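Local coordinates for protein ribonucleoside-diphosphate reductase (Pseudomonas aeruginosa, PDB 5IM3) that probably reduces ribonucleoside diphosphates to 2'-deoxyribonucleoside diphosphates for DNA synthesis, and binds dATP as an allosterically regulated class I ribonucleotide reductase, at residues C373-V378 against T588-N593; A182-E187 against V206-T211. All blocks are in the same frame, centred on the assembly; numbering follows the deposited sequence.

Contact 1 (C373-V378 against T588-N593); sequences CYLTTV and TEITLN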
# COMPACT_ATOMS: atom_id res chain seq x y z
N CYS A 373 -0.24 -9.65 45.35
CA CYS A 373 -1.10 -8.92 44.43
C CYS A 373 -1.75 -7.77 45.19
O CYS A 373 -2.37 -7.99 46.23
CB CYS A 373 -2.18 -9.85 43.84
SG CYS A 373 -3.61 -9.08 42.98
N TYR A 374 -1.60 -6.54 44.68
CA TYR A 374 -2.06 -5.37 45.42
C TYR A 374 -2.70 -4.35 44.49
O TYR A 374 -2.40 -4.28 43.30
CB TYR A 374 -0.90 -4.68 46.16
CG TYR A 374 -0.01 -5.61 46.94
CD1 TYR A 374 -0.31 -5.95 48.25
CD2 TYR A 374 1.12 -6.16 46.36
CE1 TYR A 374 0.50 -6.81 48.96
CE2 TYR A 374 1.94 -7.01 47.06
CZ TYR A 374 1.63 -7.34 48.36
OH TYR A 374 2.45 -8.19 49.04
N LEU A 375 -3.60 -3.55 45.07
CA LEU A 375 -4.24 -2.43 44.40
C LEU A 375 -4.03 -1.17 45.22
O LEU A 375 -4.15 -1.19 46.45
CB LEU A 375 -5.75 -2.66 44.21
CG LEU A 375 -6.22 -3.81 43.31
CD1 LEU A 375 -6.09 -5.17 44.00
CD2 LEU A 375 -7.66 -3.57 42.87
N THR A 376 -3.71 -0.07 44.53
CA THR A 376 -3.48 1.21 45.18
C THR A 376 -4.23 2.31 44.44
O THR A 376 -4.65 2.14 43.29
CB THR A 376 -1.99 1.58 45.24
OG1 THR A 376 -1.54 1.94 43.93
CG2 THR A 376 -1.15 0.41 45.76
N THR A 377 -4.39 3.44 45.12
CA THR A 377 -4.93 4.65 44.52
C THR A 377 -3.98 5.80 44.86
O THR A 377 -3.53 5.91 46.00
CB THR A 377 -6.35 4.94 45.02
OG1 THR A 377 -6.83 6.16 44.45
CG2 THR A 377 -6.40 5.04 46.54
N VAL A 378 -3.66 6.61 43.87
CA VAL A 378 -2.63 7.64 43.99
C VAL A 378 -3.31 8.98 44.27
O VAL A 378 -4.20 9.38 43.51
CB VAL A 378 -1.77 7.74 42.71
CG1 VAL A 378 -0.59 8.66 42.94
CG2 VAL A 378 -1.29 6.36 42.30
N THR A 588 -6.60 -7.98 36.23
CA THR A 588 -7.95 -7.53 35.87
C THR A 588 -9.05 -8.50 36.32
O THR A 588 -10.06 -8.63 35.64
CB THR A 588 -8.08 -7.26 34.36
OG1 THR A 588 -8.16 -8.50 33.64
CG2 THR A 588 -6.90 -6.44 33.86
N GLU A 589 -8.88 -9.17 37.46
CA GLU A 589 -9.94 -9.99 38.03
C GLU A 589 -10.32 -9.58 39.45
O GLU A 589 -11.25 -10.18 40.02
CB GLU A 589 -9.53 -11.48 38.03
CG GLU A 589 -8.65 -11.94 39.20
CD GLU A 589 -7.22 -11.47 39.10
OE1 GLU A 589 -6.91 -10.68 38.18
OE2 GLU A 589 -6.40 -11.89 39.94
N ILE A 590 -9.65 -8.59 40.03
CA ILE A 590 -9.85 -8.20 41.42
C ILE A 590 -10.56 -6.85 41.45
O ILE A 590 -10.23 -5.95 40.66
CB ILE A 590 -8.51 -8.13 42.17
CG1 ILE A 590 -7.80 -9.49 42.09
CG2 ILE A 590 -8.72 -7.71 43.61
CD1 ILE A 590 -8.58 -10.64 42.71
N THR A 591 -11.53 -6.71 42.36
CA THR A 591 -12.30 -5.46 42.50
C THR A 591 -12.46 -5.18 44.00
O THR A 591 -13.47 -5.52 44.61
CB THR A 591 -13.66 -5.55 41.80
OG1 THR A 591 -14.40 -6.66 42.31
CG2 THR A 591 -13.48 -5.71 40.30
N LEU A 592 -11.43 -4.56 44.58
CA LEU A 592 -11.39 -4.24 46.00
C LEU A 592 -11.21 -2.74 46.20
O LEU A 592 -10.63 -2.05 45.36
CB LEU A 592 -10.26 -5.00 46.69
CG LEU A 592 -10.32 -6.53 46.63
CD1 LEU A 592 -9.05 -7.13 47.21
CD2 LEU A 592 -11.54 -7.06 47.37
N ASN A 593 -11.69 -2.25 47.34
CA ASN A 593 -11.59 -0.83 47.67
C ASN A 593 -10.15 -0.45 48.01
O ASN A 593 -9.37 -1.25 48.53
CB ASN A 593 -12.49 -0.48 48.86
CG ASN A 593 -13.96 -0.62 48.54
OD1 ASN A 593 -14.36 -0.69 47.38
ND2 ASN A 593 -14.79 -0.64 49.58
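Leu375, on strand 373-377, meets Ile590, in the loop before strand 600-608, methyl against methyl: CD1 of Leu375 lies 3.7 Å from CG2 of Ile590. The two side chains slant across one another. Ile590 offers its short branch because CG2 stands anti to the backbone N, with CG1 beside that nitrogen (chi1 -57°). The other leucine branch reaches the loop backbone, where CD2 of Leu375 is 4.1 Å from the carbonyl O of Ile590 and 4.2 Å from O of Leu592. These are van der Waals approaches; the nearest CA atoms, of Leu375 and Leu592, are 7.5 Å apart. Farther along, SG of Cys373 comes within 4.3 Å of CG1 of Ile590, a tentative distance because the cysteine is modelled in two conformers.

Behind this first shell runs strand 600-608, antiparallel to 373-377. Its Cys602 forms a disulfide with Cys373 and touches both Leu375 and Ile590, while Ala600 lies against Leu592. Backbone pairing with this strand and, in parallel, with 401-405 places strand 373-377. The loop is pinned by polar groups: OD1 of Asn585 accepts from the backbone N of both Glu589 and Ile590, the hydroxyl of Ser584 bonds to O of Ile590, and Gln872 takes the N-H of Thr591.

Tyr374 and Val378 pack outward on helix 382-395, whereas Leu375 faces into the ten-stranded alpha-beta barrel. Position and sequence identify 588-593 as part of the finger loop, which in related reductases carries the thiyl-radical cysteine. The Cys373-Cys602 disulfide alongside is consistent with the oxidised form of a pair that probably opens and closes during turnover. The loop and strand are thus joined by van der Waals contact alone, without a disulfide or hydrogen bond between them, while the polar bonds of each go elsewhere.

Contact 2 (A182-E187 against V206-T211); sequences ALIERE and VMTART
Glu187 and Thr208 touch between two guanidinium groups that take no part, each turned away from the contact. That of Arg186 folds back so that one face covers its own helix backbone, with Ala182 O 3.6 Å and Leu183 CA 3.5 Å above the plane, both toward the rim. That of Arg210 has one partner in its own segment, the sulfur of Met207, at its edge and in its plane: NH2 gives a weak but nearly straight hydrogen bond to SD, 3.3 Å long at 175°. Outside the segment, Arg210 makes a cation-pi contact with Phe802.

Between the helices the touch is aliphatic, with CG of Glu187 4.2 Å from CB of Thr208. The glutamate chain first extends opposite its backbone N (chi1 -169°) and then bends at the next bond, bringing a methylene rather than the carboxylate to the threonine as the two side chains pass at an angle. Ile184, the buried one of the three touching residues, presents CG2 to the threonine hydroxyl; its CA is 6.7 Å from that of Ala209. OG1 of Thr208 lies 4.2 Å from both O and CG2 of Ile184, too far to bond; buried here, it has no partner in the model. The hydroxyl of Thr188 is hydrogen-bonded to the carbonyls of both Ile184 and Glu185.

This is loose packing between helices 181-190 and 198-210, within the second of the two ATP-cone regions and away from the bound nucleotides. Helix 219-239 covers Ile184 and Ala209, through Tyr219, Thr223 and Leu226. Helix 162-173 touches Glu185, while Tyr297 of helix 297-307 packs against Val206 and Arg210.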
# COMPACT_ATOMS: atom_id res chain seq x y z
N ALA A 182 9.00 -53.20 29.42
CA ALA A 182 10.10 -53.88 28.76
C ALA A 182 10.61 -53.08 27.57
O ALA A 182 11.81 -53.02 27.31
CB ALA A 182 9.67 -55.28 28.32
N LEU A 183 9.69 -52.44 26.83
CA LEU A 183 10.10 -51.62 25.69
C LEU A 183 11.04 -50.50 26.14
O LEU A 183 12.05 -50.23 25.48
CB LEU A 183 8.86 -51.04 25.01
CG LEU A 183 9.04 -50.43 23.62
CD1 LEU A 183 9.31 -51.51 22.58
CD2 LEU A 183 7.81 -49.61 23.23
N ILE A 184 10.72 -49.85 27.26
CA ILE A 184 11.57 -48.77 27.75
C ILE A 184 12.92 -49.31 28.20
O ILE A 184 13.96 -48.70 27.95
CB ILE A 184 10.87 -48.00 28.89
CG1 ILE A 184 9.56 -47.38 28.39
CG2 ILE A 184 11.78 -46.92 29.45
CD1 ILE A 184 8.74 -46.72 29.49
N GLU A 185 12.92 -50.46 28.88
CA GLU A 185 14.16 -51.02 29.39
C GLU A 185 15.11 -51.39 28.26
O GLU A 185 16.33 -51.20 28.37
CB GLU A 185 13.86 -52.24 30.26
CG GLU A 185 15.07 -52.79 31.00
CD GLU A 185 14.69 -53.84 32.02
OE1 GLU A 185 13.49 -54.18 32.11
OE2 GLU A 185 15.59 -54.33 32.74
N ARG A 186 14.57 -51.90 27.15
CA ARG A 186 15.42 -52.26 26.01
C ARG A 186 15.98 -51.01 25.34
O ARG A 186 17.18 -50.92 25.08
CB ARG A 186 14.62 -53.10 25.01
CG ARG A 186 14.32 -54.51 25.50
CD ARG A 186 13.70 -55.37 24.40
NE ARG A 186 12.24 -55.29 24.39
CZ ARG A 186 11.52 -54.51 23.59
NH1 ARG A 186 12.12 -53.71 22.71
NH2 ARG A 186 10.20 -54.53 23.67
N GLU A 187 15.11 -50.03 25.05
CA GLU A 187 15.57 -48.82 24.36
C GLU A 187 16.61 -48.08 25.18
O GLU A 187 17.56 -47.51 24.63
CB GLU A 187 14.37 -47.91 24.06
CG GLU A 187 14.68 -46.76 23.12
CD GLU A 187 14.85 -47.20 21.68
OE1 GLU A 187 14.68 -48.41 21.40
OE2 GLU A 187 15.15 -46.35 20.82
N VAL A 206 15.05 -41.33 31.54
CA VAL A 206 14.10 -40.25 31.32
C VAL A 206 14.11 -39.83 29.86
O VAL A 206 13.05 -39.55 29.28
CB VAL A 206 14.43 -39.07 32.26
CG1 VAL A 206 13.52 -37.88 31.97
CG2 VAL A 206 14.29 -39.50 33.71
N MET A 207 15.28 -39.80 29.23
CA MET A 207 15.38 -39.34 27.85
C MET A 207 14.52 -40.21 26.93
O MET A 207 13.79 -39.69 26.07
CB MET A 207 16.84 -39.35 27.39
CG MET A 207 17.63 -38.11 27.79
SD MET A 207 17.06 -36.63 26.93
CE MET A 207 18.18 -35.40 27.60
N THR A 208 14.60 -41.53 27.09
CA THR A 208 13.84 -42.44 26.25
C THR A 208 12.46 -42.76 26.83
O THR A 208 11.80 -43.68 26.36
CB THR A 208 14.61 -43.75 26.03
OG1 THR A 208 14.47 -44.60 27.17
CG2 THR A 208 16.09 -43.46 25.80
N ALA A 209 12.02 -42.01 27.84
CA ALA A 209 10.66 -42.11 28.35
C ALA A 209 9.78 -40.97 27.85
O ALA A 209 8.59 -41.20 27.57
CB ALA A 209 10.66 -42.12 29.88
N ARG A 210 10.32 -39.76 27.73
CA ARG A 210 9.54 -38.65 27.19
C ARG A 210 9.50 -38.66 25.67
O ARG A 210 8.62 -38.02 25.09
CB ARG A 210 10.10 -37.31 27.68
CG ARG A 210 11.56 -37.05 27.34
CD ARG A 210 11.89 -35.58 27.54
NE ARG A 210 13.32 -35.30 27.38
CZ ARG A 210 13.83 -34.08 27.23
NH1 ARG A 210 13.04 -33.02 27.22
NH2 ARG A 210 15.14 -33.93 27.09
N THR A 211 10.41 -39.37 25.01
CA THR A 211 10.30 -39.56 23.57
C THR A 211 9.07 -40.37 23.19
O THR A 211 8.71 -40.40 22.01
CB THR A 211 11.55 -40.25 23.03
OG1 THR A 211 11.53 -40.25 21.59
CG2 THR A 211 11.64 -41.70 23.52

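Overall arrangement
The two contacts share no secondary-structure element and lie on opposite sides of the chain's centre, their centres 49 Å apart and their nearest atoms about 31 Å. Contact 2 comes first in sequence and joins neighbouring helices of the second ATP cone, 19 residues apart; contact 1 draws together segments 210 residues apart in the catalytic barrel. Contact 1 is largely buried, with branched aliphatic groups beside a disulfide. Contact 2 is only partly buried, setting the aliphatic part of an exposed acid and a buried isoleucine against a threonine. Neither has a hydrogen bond between its segments, but contact 1 is apolar between its side chains, whereas contact 2 encloses a hydroxyl.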